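Local coordinates for protein inositol-1-monophosphatase (PDB 5ZHH) that probably hydrolyses inositol monophosphates, releasing free inositol and inorganic phosphate, at residues Lys144-Thr158 and Asp194-Glu208. Residues are numbered along the deposited sequence; the frame is centred on the assembly and turned at random.
Sequences KVSDTSELSKSLLVT and DLAHVACGRVDGYWE
Val157 and Tyr206 pair in parallel where strand 156-158 lies beside strand 205-208, with segment axes 4.9 Å apart and 20° between their directions. These are neighbouring strands of the mixed second sheet of the inositol monophosphatase fold, and the chain linking them includes helix 191-199. Val157 N gives a hydrogen bond to Gly205 O, whereas the return bond from Trp207 N to Val157 O is weak at 3.4 Å. Asp204 N meets Leu155 O almost head-on (C=O...N angle 169°).

Asp204 fastens the loop of 144-158 to this pair. Its CB stands 3.7 Å from Leu155 O, and its CG faces Thr148 CB. At the end, the two oxygens divide the work: OD1 takes the hydroxyls of Ser146 and Thr148, the latter from above the carboxylate plane, while OD2 receives Leu155 N at 2.8 Å on its anti side. Three bonds should therefore fix the carboxylate's rotation and probably favour its charged form. His97 of a second subunit packs against the same residue.

On the sheet face of Leu156 and Thr158, Thr158 CB sits 3.6 Å from the centroid of the six-membered ring of Trp207, a CH-pi contact over the face, and Leu156 CD1 approaches CZ3 obliquely. Asn171 bonds both Trp207 NE1 and Thr158 OG1. Replacing the indole of Trp207 by an alanine is likely to open a gap beside Thr158 and Leu156 and leave Asn171 OD1 without its mate. The Thr158 hydroxyl lies over the indole, a place it reaches because chi1 of -167° turns OG1 to the far side from the amide nitrogen, and from there OG1 donates to Trp207 O at 2.6 Å.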
ATOM      1  N   LYS A 144      16.181  -4.073  14.105  1.00 27.98           N
ATOM      2  CA  LYS A 144      17.272  -4.668  14.859  1.00 27.18           C
ATOM      3  C   LYS A 144      17.379  -6.146  14.512  1.00 26.93           C
ATOM      4  O   LYS A 144      16.394  -6.777  14.110  1.00 25.81           O
ATOM      5  CB  LYS A 144      17.087  -4.452  16.366  1.00 31.26           C
ATOM      6  CG  LYS A 144      15.857  -5.114  16.946  1.00 37.22           C
ATOM      7  CD  LYS A 144      15.725  -4.794  18.422  1.00 45.25           C
ATOM      8  CE  LYS A 144      14.524  -5.495  19.038  1.00 50.11           C
ATOM      9  NZ  LYS A 144      14.476  -5.272  20.511  1.00 53.94           N
ATOM     10  N   VAL A 145      18.598  -6.684  14.650  1.00 25.18           N
ATOM     11  CA  VAL A 145      18.831  -8.108  14.395  1.00 25.09           C
ATOM     12  C   VAL A 145      18.055  -8.957  15.401  1.00 29.96           C
ATOM     13  O   VAL A 145      17.612  -8.486  16.457  1.00 28.28           O
ATOM     14  CB  VAL A 145      20.331  -8.452  14.426  1.00 23.10           C
ATOM     15  CG1 VAL A 145      21.095  -7.697  13.341  1.00 26.70           C
ATOM     16  CG2 VAL A 145      20.916  -8.182  15.802  1.00 23.62           C
ATOM     17  N   SER A 146      17.919 -10.242  15.067  1.00 26.37           N
ATOM     18  CA  SER A 146      17.235 -11.204  15.914  1.00 28.23           C
ATOM     19  C   SER A 146      18.090 -11.582  17.125  1.00 30.76           C
ATOM     20  O   SER A 146      19.285 -11.283  17.205  1.00 31.21           O
ATOM     21  CB  SER A 146      16.896 -12.458  15.114  1.00 26.73           C
ATOM     22  OG  SER A 146      18.085 -13.152  14.781  1.00 26.86           O
ATOM     23  N   ASP A 147      17.467 -12.292  18.063  1.00 32.01           N
ATOM     24  CA  ASP A 147      18.131 -12.763  19.269  1.00 36.30           C
ATOM     25  C   ASP A 147      18.539 -14.213  19.173  1.00 33.95           C
ATOM     26  O   ASP A 147      19.114 -14.744  20.127  1.00 35.14           O
ATOM     27  CB  ASP A 147      17.244 -12.559  20.502  1.00 43.55           C
ATOM     28  CG  ASP A 147      17.068 -11.102  20.877  1.00 56.24           C
ATOM     29  OD1 ASP A 147      18.057 -10.344  20.793  1.00 60.45           O
ATOM     30  OD2 ASP A 147      15.936 -10.711  21.273  1.00 60.60           O
ATOM     31  N   THR A 148      18.254 -14.864  18.046  1.00 31.70           N
ATOM     32  CA  THR A 148      18.527 -16.286  17.893  1.00 33.76           C
ATOM     33  C   THR A 148      19.984 -16.591  18.216  1.00 35.19           C
ATOM     34  O   THR A 148      20.902 -15.977  17.662  1.00 36.58           O
ATOM     35  CB  THR A 148      18.207 -16.731  16.465  1.00 32.51           C
ATOM     36  OG1 THR A 148      16.889 -16.288  16.113  1.00 34.15           O
ATOM     37  CG2 THR A 148      18.286 -18.248  16.353  1.00 30.13           C
ATOM     38  N   SER A 149      20.188 -17.551  19.117  1.00 35.83           N
ATOM     39  CA  SER A 149      21.516 -17.921  19.571  1.00 36.83           C
ATOM     40  C   SER A 149      21.922 -19.344  19.217  1.00 39.95           C
ATOM     41  O   SER A 149      23.115 -19.655  19.292  1.00 41.02           O
ATOM     42  CB  SER A 149      21.635 -17.722  21.094  1.00 43.73           C
ATOM     43  OG  SER A 149      20.646 -18.452  21.803  1.00 47.71           O
ATOM     44  N   GLU A 150      20.980 -20.221  18.873  1.00 35.17           N
ATOM     45  CA  GLU A 150      21.272 -21.607  18.531  1.00 34.51           C
ATOM     46  C   GLU A 150      21.135 -21.804  17.027  1.00 33.85           C
ATOM     47  O   GLU A 150      20.132 -21.393  16.431  1.00 31.94           O
ATOM     48  CB  GLU A 150      20.332 -22.561  19.265  1.00 36.12           C
ATOM     49  CG  GLU A 150      20.410 -22.464  20.770  1.00 45.22           C
ATOM     50  CD  GLU A 150      19.357 -23.313  21.446  1.00 51.59           C
ATOM     51  OE1 GLU A 150      19.203 -24.490  21.055  1.00 55.55           O
ATOM     52  OE2 GLU A 150      18.654 -22.793  22.339  1.00 53.22           O
ATOM     53  N   LEU A 151      22.122 -22.470  16.428  1.00 32.98           N
ATOM     54  CA  LEU A 151      22.068 -22.736  14.995  1.00 34.66           C
ATOM     55  C   LEU A 151      20.862 -23.598  14.639  1.00 32.03           C
ATOM     56  O   LEU A 151      20.200 -23.359  13.623  1.00 31.56           O
ATOM     57  CB  LEU A 151      23.373 -23.398  14.545  1.00 37.17           C
ATOM     58  CG  LEU A 151      23.838 -23.234  13.101  1.00 37.78           C
ATOM     59  CD1 LEU A 151      23.770 -21.785  12.651  1.00 33.89           C
ATOM     60  CD2 LEU A 151      25.267 -23.765  12.969  1.00 39.11           C
ATOM     61  N   SER A 152      20.540 -24.588  15.480  1.00 31.02           N
ATOM     62  CA  SER A 152      19.382 -25.448  15.229  1.00 32.60           C
ATOM     63  C   SER A 152      18.061 -24.688  15.217  1.00 33.18           C
ATOM     64  O   SER A 152      17.066 -25.203  14.695  1.00 36.02           O
ATOM     65  CB  SER A 152      19.315 -26.564  16.273  1.00 37.14           C
ATOM     66  OG  SER A 152      19.012 -26.043  17.557  1.00 40.27           O
ATOM     67  N   LYS A 153      18.014 -23.482  15.777  1.00 29.81           N
ATOM     68  CA  LYS A 153      16.786 -22.699  15.793  1.00 29.35           C
ATOM     69  C   LYS A 153      16.831 -21.544  14.804  1.00 29.26           C
ATOM     70  O   LYS A 153      15.961 -20.667  14.841  1.00 27.61           O
ATOM     71  CB  LYS A 153      16.490 -22.186  17.204  1.00 36.79           C
ATOM     72  CG  LYS A 153      16.283 -23.304  18.217  1.00 40.38           C
ATOM     73  CD  LYS A 153      16.249 -22.771  19.639  1.00 47.83           C
ATOM     74  CE  LYS A 153      16.066 -23.905  20.631  1.00 53.27           C
ATOM     75  NZ  LYS A 153      14.872 -24.726  20.301  1.00 56.94           N
ATOM     76  N   SER A 154      17.830 -21.518  13.932  1.00 31.12           N
ATOM     77  CA  SER A 154      18.080 -20.384  13.063  1.00 30.17           C
ATOM     78  C   SER A 154      17.454 -20.595  11.693  1.00 28.06           C
ATOM     79  O   SER A 154      17.207 -21.720  11.258  1.00 26.69           O
ATOM     80  CB  SER A 154      19.587 -20.154  12.904  1.00 34.46           C
ATOM     81  OG  SER A 154      20.189 -19.784  14.133  1.00 37.95           O
ATOM     82  N   LEU A 155      17.190 -19.476  11.025  1.00 24.01           N
ATOM     83  CA  LEU A 155      16.790 -19.446   9.626  1.00 24.82           C
ATOM     84  C   LEU A 155      17.863 -18.664   8.890  1.00 26.35           C
ATOM     85  O   LEU A 155      18.180 -17.533   9.277  1.00 26.70           O
ATOM     86  CB  LEU A 155      15.419 -18.784   9.442  1.00 24.46           C
ATOM     87  CG  LEU A 155      14.855 -18.772   8.017  1.00 24.69           C
ATOM     88  CD1 LEU A 155      14.576 -20.184   7.517  1.00 25.13           C
ATOM     89  CD2 LEU A 155      13.596 -17.911   7.932  1.00 24.30           C
ATOM     90  N   LEU A 156      18.434 -19.265   7.855  1.00 24.10           N
ATOM     91  CA  LEU A 156      19.536 -18.660   7.124  1.00 23.73           C
ATOM     92  C   LEU A 156      19.138 -18.420   5.674  1.00 20.64           C
ATOM     93  O   LEU A 156      18.060 -18.811   5.223  1.00 21.22           O
ATOM     94  CB  LEU A 156      20.784 -19.550   7.188  1.00 21.43           C
ATOM     95  CG  LEU A 156      21.240 -19.998   8.580  1.00 23.69           C
ATOM     96  CD1 LEU A 156      22.494 -20.872   8.436  1.00 22.42           C
ATOM     97  CD2 LEU A 156      21.498 -18.830   9.504  1.00 26.31           C
ATOM     98  N   VAL A 157      20.033 -17.757   4.941  1.00 22.34           N
ATOM     99  CA  VAL A 157      19.846 -17.529   3.513  1.00 23.24           C
ATOM    100  C   VAL A 157      21.222 -17.516   2.860  1.00 22.16           C
ATOM    101  O   VAL A 157      22.218 -17.140   3.482  1.00 24.64           O
ATOM    102  CB  VAL A 157      19.051 -16.217   3.255  1.00 23.41           C
ATOM    103  CG1 VAL A 157      19.763 -15.014   3.867  1.00 25.35           C
ATOM    104  CG2 VAL A 157      18.779 -16.002   1.753  1.00 24.45           C
ATOM    105  N   THR A 158      21.279 -17.942   1.601  1.00 21.11           N
ATOM    106  CA  THR A 158      22.533 -17.957   0.863  1.00 22.25           C
ATOM    107  C   THR A 158      22.221 -17.803  -0.618  1.00 23.36           C
ATOM    108  O   THR A 158      21.061 -17.659  -1.019  1.00 23.65           O
ATOM    109  CB  THR A 158      23.351 -19.241   1.143  1.00 23.83           C
ATOM    110  OG1 THR A 158      24.681 -19.071   0.640  1.00 24.31           O
ATOM    111  CG2 THR A 158      22.728 -20.464   0.473  1.00 24.70           C
ATOM    112  N   ASP A 194      19.030  -9.889   1.068  1.00 24.62           N
ATOM    113  CA  ASP A 194      19.389 -10.858   2.093  1.00 23.67           C
ATOM    114  C   ASP A 194      20.044 -10.167   3.283  1.00 22.29           C
ATOM    115  O   ASP A 194      19.693 -10.436   4.434  1.00 20.98           O
ATOM    116  CB  ASP A 194      20.303 -11.942   1.513  1.00 24.94           C
ATOM    117  CG  ASP A 194      19.582 -12.840   0.517  1.00 25.84           C
ATOM    118  OD1 ASP A 194      18.329 -12.891   0.555  1.00 26.79           O
ATOM    119  OD2 ASP A 194      20.262 -13.530  -0.273  1.00 25.96           O
ATOM    120  N   LEU A 195      20.964  -9.234   3.023  1.00 23.04           N
ATOM    121  CA  LEU A 195      21.582  -8.473   4.107  1.00 23.51           C
ATOM    122  C   LEU A 195      20.547  -7.650   4.865  1.00 28.50           C
ATOM    123  O   LEU A 195      20.567  -7.596   6.106  1.00 23.38           O
ATOM    124  CB  LEU A 195      22.674  -7.572   3.533  1.00 25.05           C
ATOM    125  CG  LEU A 195      23.938  -8.354   3.150  1.00 26.20           C
ATOM    126  CD1 LEU A 195      24.762  -7.592   2.131  1.00 25.14           C
ATOM    127  CD2 LEU A 195      24.754  -8.621   4.398  1.00 25.89           C
ATOM    128  N   ALA A 196      19.631  -7.004   4.135  1.00 25.42           N
ATOM    129  CA  ALA A 196      18.557  -6.253   4.773  1.00 24.18           C
ATOM    130  C   ALA A 196      17.674  -7.149   5.631  1.00 26.21           C
ATOM    131  O   ALA A 196      17.168  -6.706   6.671  1.00 24.75           O
ATOM    132  CB  ALA A 196      17.718  -5.540   3.710  1.00 26.71           C
ATOM    133  N   HIS A 197      17.472  -8.406   5.215  1.00 24.84           N
ATOM    134  CA  HIS A 197      16.668  -9.326   6.014  1.00 26.44           C
ATOM    135  C   HIS A 197      17.392  -9.769   7.284  1.00 23.79           C
ATOM    136  O   HIS A 197      16.744 -10.029   8.300  1.00 26.54           O
ATOM    137  CB  HIS A 197      16.274 -10.547   5.190  1.00 29.69           C
ATOM    138  CG  HIS A 197      15.274 -10.256   4.117  1.00 34.36           C
ATOM    139  ND1 HIS A 197      14.775  -8.993   3.881  1.00 38.13           N
ATOM    140  CD2 HIS A 197      14.685 -11.070   3.209  1.00 36.81           C
ATOM    141  CE1 HIS A 197      13.920  -9.041   2.876  1.00 38.64           C
ATOM    142  NE2 HIS A 197      13.848 -10.290   2.452  1.00 42.95           N
ATOM    143  N   VAL A 198      18.719  -9.903   7.249  1.00 26.62           N
ATOM    144  CA  VAL A 198      19.438 -10.099   8.507  1.00 25.37           C
ATOM    145  C   VAL A 198      19.294  -8.859   9.382  1.00 26.82           C
ATOM    146  O   VAL A 198      19.094  -8.955  10.600  1.00 25.42           O
ATOM    147  CB  VAL A 198      20.919 -10.444   8.260  1.00 25.47           C
ATOM    148  CG1 VAL A 198      21.594 -10.848   9.581  1.00 26.26           C
ATOM    149  CG2 VAL A 198      21.060 -11.575   7.256  1.00 23.73           C
ATOM    150  N   ALA A 199      19.381  -7.678   8.771  1.00 26.39           N
ATOM    151  CA  ALA A 199      19.369  -6.435   9.541  1.00 28.23           C
ATOM    152  C   ALA A 199      18.076  -6.257  10.332  1.00 27.74           C
ATOM    153  O   ALA A 199      18.099  -5.743  11.455  1.00 30.88           O
ATOM    154  CB  ALA A 199      19.594  -5.244   8.614  1.00 25.21           C
ATOM    155  N   CYS A 200      16.939  -6.676   9.780  1.00 30.50           N
ATOM    156  CA  CYS A 200      15.675  -6.499  10.482  1.00 36.45           C
ATOM    157  C   CYS A 200      15.185  -7.772  11.165  1.00 28.76           C
ATOM    158  O   CYS A 200      14.063  -7.792  11.677  1.00 27.13           O
ATOM    159  CB  CYS A 200      14.602  -5.956   9.535  1.00 47.76           C
ATOM    160  SG  CYS A 200      14.171  -7.008   8.146  1.00 55.88           S
ATOM    161  N   GLY A 201      16.001  -8.826  11.197  1.00 26.49           N
ATOM    162  CA  GLY A 201      15.700 -10.013  11.970  1.00 26.45           C
ATOM    163  C   GLY A 201      14.846 -11.059  11.285  1.00 27.24           C
ATOM    164  O   GLY A 201      14.472 -12.047  11.932  1.00 27.08           O
ATOM    165  N   ARG A 202      14.566 -10.906   9.989  1.00 23.23           N
ATOM    166  CA  ARG A 202      13.755 -11.893   9.283  1.00 21.84           C
ATOM    167  C   ARG A 202      14.516 -13.193   9.050  1.00 24.43           C
ATOM    168  O   ARG A 202      13.900 -14.251   8.887  1.00 24.41           O
ATOM    169  CB  ARG A 202      13.285 -11.321   7.951  1.00 24.96           C
ATOM    170  CG  ARG A 202      12.204 -10.241   8.105  1.00 26.66           C
ATOM    171  CD  ARG A 202      12.047  -9.461   6.816  1.00 27.87           C
ATOM    172  NE  ARG A 202      11.065  -8.385   6.948  1.00 29.20           N
ATOM    173  CZ  ARG A 202      10.685  -7.596   5.949  1.00 29.74           C
ATOM    174  NH1 ARG A 202       9.789  -6.641   6.161  1.00 29.26           N
ATOM    175  NH2 ARG A 202      11.206  -7.754   4.742  1.00 28.67           N
ATOM    176  N   VAL A 203      15.843 -13.124   8.986  1.00 22.86           N
ATOM    177  CA  VAL A 203      16.709 -14.291   9.043  1.00 23.05           C
ATOM    178  C   VAL A 203      17.784 -13.999  10.074  1.00 25.74           C
ATOM    179  O   VAL A 203      17.991 -12.856  10.481  1.00 22.55           O
ATOM    180  CB  VAL A 203      17.339 -14.643   7.678  1.00 25.89           C
ATOM    181  CG1 VAL A 203      16.271 -15.070   6.690  1.00 31.75           C
ATOM    182  CG2 VAL A 203      18.102 -13.463   7.126  1.00 26.37           C
ATOM    183  N   ASP A 204      18.477 -15.052  10.494  1.00 25.20           N
ATOM    184  CA  ASP A 204      19.495 -14.914  11.519  1.00 26.75           C
ATOM    185  C   ASP A 204      20.897 -14.801  10.949  1.00 25.55           C
ATOM    186  O   ASP A 204      21.803 -14.376  11.667  1.00 26.25           O
ATOM    187  CB  ASP A 204      19.417 -16.101  12.485  1.00 26.60           C
ATOM    188  CG  ASP A 204      18.027 -16.273  13.057  1.00 28.41           C
ATOM    189  OD1 ASP A 204      17.500 -15.306  13.664  1.00 26.77           O
ATOM    190  OD2 ASP A 204      17.448 -17.360  12.879  1.00 29.38           O
ATOM    191  N   GLY A 205      21.093 -15.141   9.683  1.00 23.28           N
ATOM    192  CA  GLY A 205      22.426 -15.133   9.118  1.00 24.24           C
ATOM    193  C   GLY A 205      22.392 -15.393   7.632  1.00 23.81           C
ATOM    194  O   GLY A 205      21.432 -15.956   7.096  1.00 22.20           O
ATOM    195  N   TYR A 206      23.468 -14.978   6.978  1.00 22.79           N
ATOM    196  CA  TYR A 206      23.598 -15.009   5.532  1.00 22.87           C
ATOM    197  C   TYR A 206      25.068 -15.232   5.210  1.00 26.23           C
ATOM    198  O   TYR A 206      25.941 -14.688   5.892  1.00 28.37           O
ATOM    199  CB  TYR A 206      23.068 -13.698   4.920  1.00 23.99           C
ATOM    200  CG  TYR A 206      23.625 -13.341   3.552  1.00 25.48           C
ATOM    201  CD1 TYR A 206      23.303 -14.089   2.424  1.00 25.14           C
ATOM    202  CD2 TYR A 206      24.478 -12.249   3.396  1.00 26.59           C
ATOM    203  CE1 TYR A 206      23.813 -13.751   1.174  1.00 25.95           C
ATOM    204  CE2 TYR A 206      24.993 -11.911   2.156  1.00 24.27           C
ATOM    205  CZ  TYR A 206      24.661 -12.661   1.057  1.00 24.88           C
ATOM    206  OH  TYR A 206      25.184 -12.331  -0.171  1.00 28.32           O
ATOM    207  N   TRP A 207      25.343 -16.081   4.223  1.00 28.21           N
ATOM    208  CA  TRP A 207      26.702 -16.245   3.725  1.00 25.62           C
ATOM    209  C   TRP A 207      26.644 -16.439   2.220  1.00 25.46           C
ATOM    210  O   TRP A 207      25.658 -16.952   1.689  1.00 26.49           O
ATOM    211  CB  TRP A 207      27.433 -17.421   4.395  1.00 25.91           C
ATOM    212  CG  TRP A 207      27.144 -18.747   3.769  1.00 27.97           C
ATOM    213  CD1 TRP A 207      27.902 -19.402   2.830  1.00 28.42           C
ATOM    214  CD2 TRP A 207      26.011 -19.583   4.024  1.00 26.63           C
ATOM    215  NE1 TRP A 207      27.310 -20.596   2.495  1.00 27.52           N
ATOM    216  CE2 TRP A 207      26.149 -20.734   3.214  1.00 28.09           C
ATOM    217  CE3 TRP A 207      24.898 -19.480   4.870  1.00 24.46           C
ATOM    218  CZ2 TRP A 207      25.210 -21.766   3.211  1.00 28.24           C
ATOM    219  CZ3 TRP A 207      23.963 -20.505   4.865  1.00 25.41           C
ATOM    220  CH2 TRP A 207      24.129 -21.638   4.040  1.00 28.04           C
ATOM    221  N   GLU A 208      27.706 -16.022   1.532  1.00 25.52           N
ATOM    222  CA  GLU A 208      27.736 -16.188   0.086  1.00 26.08           C
ATOM    223  C   GLU A 208      29.157 -15.983  -0.419  1.00 25.67           C
ATOM    224  O   GLU A 208      29.944 -15.249   0.186  1.00 27.94           O
ATOM    225  CB  GLU A 208      26.774 -15.204  -0.609  1.00 25.80           C
ATOM    226  CG  GLU A 208      26.577 -15.526  -2.081  1.00 27.82           C
ATOM    227  CD  GLU A 208      25.365 -14.855  -2.699  1.00 30.93           C
ATOM    228  OE1 GLU A 208      24.743 -13.974  -2.057  1.00 33.82           O
ATOM    229  OE2 GLU A 208      25.035 -15.222  -3.843  1.00 31.60           O
TER
HETATM  230  O   HOH W   1      13.648  -5.285  13.141  1.00 25.63           O
HETATM  231  O   HOH W   2      18.972 -10.990  12.451  1.00 25.06           O
HETATM  232  O   HOH W   3      19.232 -15.542  -1.667  1.00 25.82           O